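Long-range contact in alginate lyase (PDB 5GMT), which probably cleaves alginate as a polysaccharide lyase of family 14, with specificity directed to polymannuronate: residues A[197-209]-A[267-279]. Residues are numbered along the deposited sequence; the frame is centred on the assembly and turned at random.
Sequences EVHINTVGKTDGW and NFQILTPSHAVVG
His-199 and Trp-209, paired across the hairpin of strands 191-199 and 208-216, grip Ala-276 of the C-terminal tail by its backbone N and O. Ala-276 N donates to His-199 ND1 at 2.9 Å, near the imidazole plane, while Trp-209 NE1 gives its N-H to Ala-276 O at 2.6 Å, almost straight (164°) and in the carbonyl plane. Trp-209 CZ2 lies over one face of His-199, offset toward the rim, with the indole's CG between backbone N and carbonyl carbon (chi1 52°), which brings the ring toward His-199. On the far edge of the imidazole, His-199 NE2 donates to Glu-197 OE2 at 2.8 Å, on the anti side of the carboxylate. With an alanine in place of His-199, Ala-276 N would probably be left without its acceptor, Glu-197 OE2 without its donor, and the indole without the ring against its face.

Further along, His-275 NE2 donates to Ile-200 O (2.7 Å), with the oxygen in the ring plane, and Val-278 N bonds to Asp-207 O at 3.0 Å. Between these bonds the branches of Val-277 lie against Thr-202 OG1 and the Asp-207 carboxylate, itself fastened to Thr-202 N and OG1.

Whereas His-199 and Asp-207 are buried, Val-278 and Gly-279 are exposed: Val-278 CG2 approaches the indole obliquely, and a water bridges Gly-208 O and Val-278 O. Gly-279 O is hydrogen-bonded to His-228 NE2. Thus the tail after strand 261-272 docks on the hairpin end of a sandwich consistent with the concanavalin-like fold, by four hydrogen bonds as well as side-chain packing; accepting at ND1 while donating at NE2 is consistent with a neutral His-199.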
# COMPACT_ATOMS: atom_id res chain seq x y z
N GLU A 197 6.65 1.95 -7.90
CA GLU A 197 6.49 1.87 -9.33
C GLU A 197 6.24 0.42 -9.72
O GLU A 197 6.99 -0.48 -9.37
CB GLU A 197 7.73 2.40 -10.07
CG GLU A 197 7.60 2.25 -11.59
CD GLU A 197 8.59 3.10 -12.37
OE1 GLU A 197 9.49 3.71 -11.76
OE2 GLU A 197 8.47 3.15 -13.62
N VAL A 198 5.14 0.20 -10.43
CA VAL A 198 4.69 -1.14 -10.74
C VAL A 198 4.51 -1.31 -12.24
O VAL A 198 3.79 -0.54 -12.86
CB VAL A 198 3.35 -1.48 -10.05
CG1 VAL A 198 2.87 -2.88 -10.46
CG2 VAL A 198 3.48 -1.37 -8.54
N HIS A 199 5.18 -2.31 -12.81
CA HIS A 199 4.95 -2.69 -14.20
C HIS A 199 4.47 -4.13 -14.20
O HIS A 199 5.21 -5.03 -13.80
CB HIS A 199 6.23 -2.52 -15.04
CG HIS A 199 6.66 -1.10 -15.20
ND1 HIS A 199 6.83 -0.51 -16.43
CD2 HIS A 199 6.92 -0.14 -14.28
CE1 HIS A 199 7.18 0.76 -16.27
NE2 HIS A 199 7.25 1.00 -14.97
N ILE A 200 3.23 -4.35 -14.63
CA ILE A 200 2.69 -5.70 -14.53
C ILE A 200 3.26 -6.54 -15.65
O ILE A 200 3.77 -6.01 -16.64
CB ILE A 200 1.14 -5.72 -14.54
CG1 ILE A 200 0.57 -5.12 -15.83
CG2 ILE A 200 0.58 -4.97 -13.33
CD1 ILE A 200 -0.98 -5.10 -15.82
N ASN A 201 3.22 -7.85 -15.47
CA ASN A 201 3.84 -8.77 -16.42
C ASN A 201 3.16 -8.86 -17.77
O ASN A 201 1.95 -8.63 -17.90
CB ASN A 201 3.90 -10.17 -15.81
CG ASN A 201 2.52 -10.72 -15.51
OD1 ASN A 201 1.83 -10.22 -14.61
ND2 ASN A 201 2.10 -11.76 -16.25
N THR A 202 3.95 -9.21 -18.77
CA THR A 202 3.40 -9.76 -20.01
C THR A 202 2.67 -11.04 -19.65
O THR A 202 3.20 -11.87 -18.91
CB THR A 202 4.51 -10.08 -21.01
OG1 THR A 202 5.36 -8.93 -21.14
CG2 THR A 202 3.91 -10.44 -22.37
N VAL A 203 1.44 -11.20 -20.14
CA VAL A 203 0.73 -12.44 -19.88
C VAL A 203 1.54 -13.58 -20.47
O VAL A 203 2.02 -13.49 -21.60
CB VAL A 203 -0.71 -12.38 -20.45
CG1 VAL A 203 -1.41 -13.73 -20.33
CG2 VAL A 203 -1.50 -11.32 -19.72
N GLY A 204 1.74 -14.63 -19.68
CA GLY A 204 2.54 -15.76 -20.10
C GLY A 204 3.97 -15.67 -19.60
O GLY A 204 4.75 -16.60 -19.76
N LYS A 205 4.32 -14.54 -18.98
CA LYS A 205 5.68 -14.36 -18.51
C LYS A 205 5.76 -13.90 -17.05
O LYS A 205 4.79 -13.40 -16.49
CB LYS A 205 6.42 -13.34 -19.38
CG LYS A 205 6.45 -13.69 -20.86
CD LYS A 205 7.42 -12.79 -21.61
CE LYS A 205 7.19 -12.89 -23.11
NZ LYS A 205 7.10 -14.32 -23.53
N THR A 206 6.93 -14.05 -16.47
CA THR A 206 7.21 -13.52 -15.13
C THR A 206 8.20 -12.36 -15.26
O THR A 206 9.33 -12.41 -14.74
CB THR A 206 7.75 -14.62 -14.18
OG1 THR A 206 8.80 -15.36 -14.83
CG2 THR A 206 6.63 -15.58 -13.77
N ASP A 207 7.76 -11.32 -15.96
CA ASP A 207 8.60 -10.18 -16.28
C ASP A 207 8.05 -8.88 -15.67
O ASP A 207 8.47 -7.78 -16.04
CB ASP A 207 8.78 -10.03 -17.80
CG ASP A 207 7.46 -9.95 -18.55
OD1 ASP A 207 6.39 -9.98 -17.92
OD2 ASP A 207 7.50 -9.84 -19.79
N GLY A 208 7.11 -9.00 -14.74
CA GLY A 208 6.61 -7.81 -14.07
C GLY A 208 7.61 -7.39 -13.01
O GLY A 208 8.48 -8.19 -12.63
N TRP A 209 7.50 -6.16 -12.51
CA TRP A 209 8.36 -5.74 -11.41
C TRP A 209 7.77 -4.63 -10.56
O TRP A 209 6.85 -3.92 -10.98
CB TRP A 209 9.73 -5.30 -11.94
CG TRP A 209 9.71 -4.27 -13.04
CD1 TRP A 209 9.55 -4.50 -14.38
CD2 TRP A 209 9.90 -2.85 -12.91
NE1 TRP A 209 9.61 -3.32 -15.08
CE2 TRP A 209 9.84 -2.29 -14.19
CE3 TRP A 209 10.12 -2.01 -11.81
CZ2 TRP A 209 9.98 -0.92 -14.42
CZ3 TRP A 209 10.26 -0.64 -12.04
CH2 TRP A 209 10.19 -0.12 -13.33
N ASN A 267 0.31 14.62 -0.02
CA ASN A 267 1.07 14.61 -1.27
C ASN A 267 0.98 13.27 -2.03
O ASN A 267 1.99 12.72 -2.45
CB ASN A 267 2.53 14.95 -0.96
CG ASN A 267 3.32 15.37 -2.20
OD1 ASN A 267 2.73 15.69 -3.23
ND2 ASN A 267 4.65 15.35 -2.09
N PHE A 268 -0.24 12.76 -2.17
CA PHE A 268 -0.51 11.60 -3.02
C PHE A 268 -0.35 11.93 -4.50
O PHE A 268 -0.76 13.00 -4.95
CB PHE A 268 -1.94 11.09 -2.80
CG PHE A 268 -2.18 10.48 -1.46
CD1 PHE A 268 -2.04 9.11 -1.27
CD2 PHE A 268 -2.57 11.26 -0.38
CE1 PHE A 268 -2.27 8.55 -0.03
CE2 PHE A 268 -2.81 10.70 0.86
CZ PHE A 268 -2.66 9.33 1.03
N GLN A 269 0.22 11.01 -5.27
CA GLN A 269 0.30 11.14 -6.73
C GLN A 269 0.24 9.78 -7.40
O GLN A 269 0.83 8.82 -6.91
CB GLN A 269 1.60 11.81 -7.17
CG GLN A 269 1.97 13.12 -6.54
CD GLN A 269 3.34 13.58 -7.00
OE1 GLN A 269 3.64 13.57 -8.19
NE2 GLN A 269 4.19 13.94 -6.05
N ILE A 270 -0.46 9.71 -8.53
CA ILE A 270 -0.39 8.53 -9.36
C ILE A 270 0.04 8.96 -10.75
O ILE A 270 -0.61 9.80 -11.38
CB ILE A 270 -1.73 7.77 -9.41
CG1 ILE A 270 -2.00 7.11 -8.06
CG2 ILE A 270 -1.69 6.70 -10.49
CD1 ILE A 270 -3.34 6.38 -7.98
N LEU A 271 1.17 8.41 -11.20
CA LEU A 271 1.67 8.65 -12.55
C LEU A 271 1.58 7.38 -13.38
O LEU A 271 1.56 6.28 -12.83
CB LEU A 271 3.13 9.12 -12.52
CG LEU A 271 3.42 10.36 -11.68
CD1 LEU A 271 3.78 9.95 -10.26
CD2 LEU A 271 4.56 11.14 -12.33
N THR A 272 1.56 7.55 -14.70
CA THR A 272 1.54 6.41 -15.61
C THR A 272 2.71 6.49 -16.59
O THR A 272 2.59 7.11 -17.64
CB THR A 272 0.22 6.32 -16.41
OG1 THR A 272 0.00 7.56 -17.10
CG2 THR A 272 -0.96 6.04 -15.49
N PRO A 273 3.84 5.86 -16.24
CA PRO A 273 4.98 5.85 -17.16
C PRO A 273 4.75 4.85 -18.28
O PRO A 273 3.81 4.06 -18.21
CB PRO A 273 6.14 5.39 -16.27
CG PRO A 273 5.47 4.45 -15.28
CD PRO A 273 4.08 5.03 -15.05
N SER A 274 5.61 4.89 -19.29
CA SER A 274 5.54 3.89 -20.35
C SER A 274 5.81 2.51 -19.78
O SER A 274 6.76 2.32 -19.02
CB SER A 274 6.56 4.20 -21.45
OG SER A 274 6.26 5.43 -22.09
N HIS A 275 4.98 1.55 -20.15
CA HIS A 275 5.14 0.16 -19.71
C HIS A 275 6.47 -0.42 -20.19
O HIS A 275 6.80 -0.35 -21.37
CB HIS A 275 3.97 -0.68 -20.22
CG HIS A 275 3.89 -2.04 -19.58
ND1 HIS A 275 3.47 -3.15 -20.27
CD2 HIS A 275 4.16 -2.45 -18.32
CE1 HIS A 275 3.49 -4.20 -19.46
NE2 HIS A 275 3.90 -3.80 -18.27
N ALA A 276 7.26 -0.96 -19.27
CA ALA A 276 8.53 -1.57 -19.62
C ALA A 276 8.78 -2.80 -18.75
O ALA A 276 9.11 -2.68 -17.58
CB ALA A 276 9.67 -0.57 -19.46
N VAL A 277 8.61 -3.99 -19.32
CA VAL A 277 8.82 -5.20 -18.54
C VAL A 277 10.29 -5.57 -18.50
O VAL A 277 11.09 -5.07 -19.29
CB VAL A 277 8.01 -6.38 -19.11
CG1 VAL A 277 6.51 -6.06 -19.05
CG2 VAL A 277 8.44 -6.68 -20.53
N VAL A 278 10.65 -6.42 -17.54
CA VAL A 278 12.03 -6.87 -17.40
C VAL A 278 12.06 -8.38 -17.30
O VAL A 278 11.60 -8.95 -16.31
CB VAL A 278 12.71 -6.25 -16.17
CG1 VAL A 278 14.10 -6.85 -15.99
CG2 VAL A 278 12.80 -4.75 -16.34
N GLY A 279 12.57 -9.02 -18.36
CA GLY A 279 12.65 -10.46 -18.43
C GLY A 279 13.80 -11.07 -17.66
O GLY A 279 14.54 -10.40 -16.92
OXT GLY A 279 14.00 -12.28 -17.74
O HOH W 1 11.00 -8.11 -13.77